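Local structure of alcohol dehydrogenase superfamily protein (Novosphingobium aromaticivorans, 3GAZ) at residues F20-L25 with F306-I311. The protein is probably an NADP-dependent oxidoreductase of the medium-chain alcohol dehydrogenase superfamily, though its substrate is not established. Numbering follows the deposited sequence.
Sequences FVLRKL and FSIAEI
Ile311 CG2 stands over the face of the Phe20 ring, 3.6 Å from the centroid and only 2° off the ring normal, a CH-pi contact made almost over the ring centre. CG2 sits nearly equidistant from all six ring carbons. With CG1 of Ile311 anti to the carbonyl carbon (chi1 -59°), CG2 falls anti to the backbone N, which sets it over the ring. The two side chains cross at about a right angle. The contact joins the antiparallel hairpin of strands 7-13 and 20-26 to the type I turn Ser307-Glu310, which leads into helix 311-319, at the surface of the GroES-like part of this medium-chain dehydrogenase fold. Cut back to alanine, Phe20 would lose its ring, and Ile311 CG2 would probably be left without its aromatic partner, with a gap between hairpin and helix start. Farther along the strand, Leu22 points CB toward the turn and forks at CG: CD1 meets Ala309 CB at 3.9 Å, while CD2 lies 3.4 Å from Ile308 O and 4.0 Å from Ile308 CG1. Within the turn, Ser307 N donates to Glu310 OE1 (2.8 Å, 168°), met on the anti side and tilted out of the carboxylate plane.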
loop_
_atom_site.group_PDB
_atom_site.type_symbol
_atom_site.label_atom_id
_atom_site.label_comp_id
_atom_site.label_asym_id
_atom_site.label_seq_id
_atom_site.Cartn_x
_atom_site.Cartn_y
_atom_site.Cartn_z
ATOM N N PHE A 20 -5.655 -17.089 -10.774
ATOM C CA PHE A 20 -5.630 -15.757 -11.354
ATOM C C PHE A 20 -6.973 -15.627 -12.060
ATOM O O PHE A 20 -7.212 -16.257 -13.090
ATOM C CB PHE A 20 -4.462 -15.639 -12.335
ATOM C CG PHE A 20 -3.128 -15.501 -11.658
ATOM C CD1 PHE A 20 -2.719 -14.270 -11.151
ATOM C CD2 PHE A 20 -2.307 -16.609 -11.470
ATOM C CE1 PHE A 20 -1.514 -14.146 -10.467
ATOM C CE2 PHE A 20 -1.101 -16.495 -10.787
ATOM C CZ PHE A 20 -0.703 -15.260 -10.282
ATOM N N VAL A 21 -7.861 -14.824 -11.488
ATOM C CA VAL A 21 -9.195 -14.654 -12.044
ATOM C C VAL A 21 -9.330 -13.460 -12.977
ATOM O O VAL A 21 -9.124 -12.322 -12.567
ATOM C CB VAL A 21 -10.234 -14.519 -10.911
ATOM C CG1 VAL A 21 -11.639 -14.372 -11.489
ATOM C CG2 VAL A 21 -10.146 -15.733 -9.993
ATOM N N LEU A 22 -9.671 -13.728 -14.237
ATOM C CA LEU A 22 -9.856 -12.654 -15.202
ATOM C C LEU A 22 -11.168 -11.942 -14.872
ATOM O O LEU A 22 -12.217 -12.579 -14.754
ATOM C CB LEU A 22 -9.906 -13.208 -16.626
ATOM C CG LEU A 22 -8.610 -13.836 -17.143
ATOM C CD1 LEU A 22 -8.780 -14.211 -18.604
ATOM C CD2 LEU A 22 -7.457 -12.846 -16.986
ATOM N N ARG A 23 -11.099 -10.623 -14.737
ATOM C CA ARG A 23 -12.265 -9.808 -14.391
ATOM C C ARG A 23 -12.349 -8.547 -15.256
ATOM O O ARG A 23 -11.323 -8.017 -15.684
ATOM C CB ARG A 23 -12.165 -9.366 -12.924
ATOM C CG ARG A 23 -12.250 -10.475 -11.882
ATOM C CD ARG A 23 -13.659 -11.030 -11.816
ATOM N NE ARG A 23 -14.661 -9.964 -11.757
ATOM C CZ ARG A 23 -14.779 -9.092 -10.759
ATOM N NH1 ARG A 23 -13.956 -9.150 -9.718
ATOM N NH2 ARG A 23 -15.717 -8.152 -10.806
ATOM N N LYS A 24 -13.567 -8.070 -15.515
ATOM C CA LYS A 24 -13.730 -6.830 -16.268
ATOM C C LYS A 24 -13.956 -5.781 -15.186
ATOM O O LYS A 24 -14.959 -5.820 -14.475
ATOM C CB LYS A 24 -14.940 -6.884 -17.207
ATOM C CG LYS A 24 -15.184 -5.566 -17.952
ATOM C CD LYS A 24 -16.236 -5.696 -19.048
ATOM C CE LYS A 24 -17.631 -5.941 -18.489
ATOM N NZ LYS A 24 -18.637 -6.125 -19.583
ATOM N N LEU A 25 -13.012 -4.855 -15.052
ATOM C CA LEU A 25 -13.083 -3.822 -14.022
ATOM C C LEU A 25 -12.999 -2.423 -14.599
ATOM O O LEU A 25 -12.698 -2.236 -15.777
ATOM C CB LEU A 25 -11.927 -4.001 -13.031
ATOM C CG LEU A 25 -11.712 -5.401 -12.459
ATOM C CD1 LEU A 25 -10.382 -5.464 -11.722
ATOM C CD2 LEU A 25 -12.870 -5.753 -11.537
ATOM N N PHE A 306 2.925 -16.461 -22.774
ATOM C CA PHE A 306 1.738 -16.665 -21.951
ATOM C C PHE A 306 0.798 -15.471 -22.103
ATOM O O PHE A 306 1.212 -14.322 -21.954
ATOM C CB PHE A 306 2.141 -16.800 -20.475
ATOM C CG PHE A 306 3.138 -17.891 -20.215
ATOM C CD1 PHE A 306 2.720 -19.172 -19.864
ATOM C CD2 PHE A 306 4.500 -17.646 -20.358
ATOM C CE1 PHE A 306 3.646 -20.197 -19.659
ATOM C CE2 PHE A 306 5.433 -18.662 -20.159
ATOM C CZ PHE A 306 5.002 -19.945 -19.808
ATOM N N SER A 307 -0.467 -15.743 -22.402
ATOM C CA SER A 307 -1.450 -14.674 -22.551
ATOM C C SER A 307 -1.933 -14.302 -21.157
ATOM O O SER A 307 -1.612 -14.978 -20.186
ATOM C CB SER A 307 -2.642 -15.159 -23.370
ATOM O OG SER A 307 -3.324 -16.176 -22.659
ATOM N N ILE A 308 -2.721 -13.238 -21.060
ATOM C CA ILE A 308 -3.234 -12.807 -19.769
ATOM C C ILE A 308 -4.095 -13.910 -19.153
ATOM O O ILE A 308 -4.406 -13.873 -17.962
ATOM C CB ILE A 308 -4.070 -11.517 -19.908
ATOM C CG1 ILE A 308 -4.334 -10.915 -18.528
ATOM C CG2 ILE A 308 -5.382 -11.821 -20.618
ATOM C CD1 ILE A 308 -4.937 -9.525 -18.579
ATOM N N ALA A 309 -4.471 -14.892 -19.970
ATOM C CA ALA A 309 -5.296 -16.004 -19.502
ATOM C C ALA A 309 -4.483 -17.209 -19.020
ATOM O O ALA A 309 -5.047 -18.167 -18.485
ATOM C CB ALA A 309 -6.256 -16.441 -20.615
ATOM N N GLU A 310 -3.161 -17.156 -19.178
ATOM C CA GLU A 310 -2.304 -18.275 -18.780
ATOM C C GLU A 310 -1.269 -17.881 -17.725
ATOM O O GLU A 310 -0.182 -18.456 -17.661
ATOM C CB GLU A 310 -1.598 -18.825 -20.026
ATOM C CG GLU A 310 -2.553 -19.034 -21.198
ATOM C CD GLU A 310 -1.850 -19.250 -22.529
ATOM O OE1 GLU A 310 -0.916 -18.486 -22.859
ATOM O OE2 GLU A 310 -2.254 -20.178 -23.260
ATOM N N ILE A 311 -1.617 -16.912 -16.885
ATOM C CA ILE A 311 -0.700 -16.432 -15.860
ATOM C C ILE A 311 -0.321 -17.501 -14.843
ATOM O O ILE A 311 0.822 -17.548 -14.393
ATOM C CB ILE A 311 -1.284 -15.170 -15.167
ATOM C CG1 ILE A 311 -1.500 -14.082 -16.225
ATOM C CG2 ILE A 311 -0.336 -14.666 -14.083
ATOM C CD1 ILE A 311 -2.082 -12.779 -15.698
#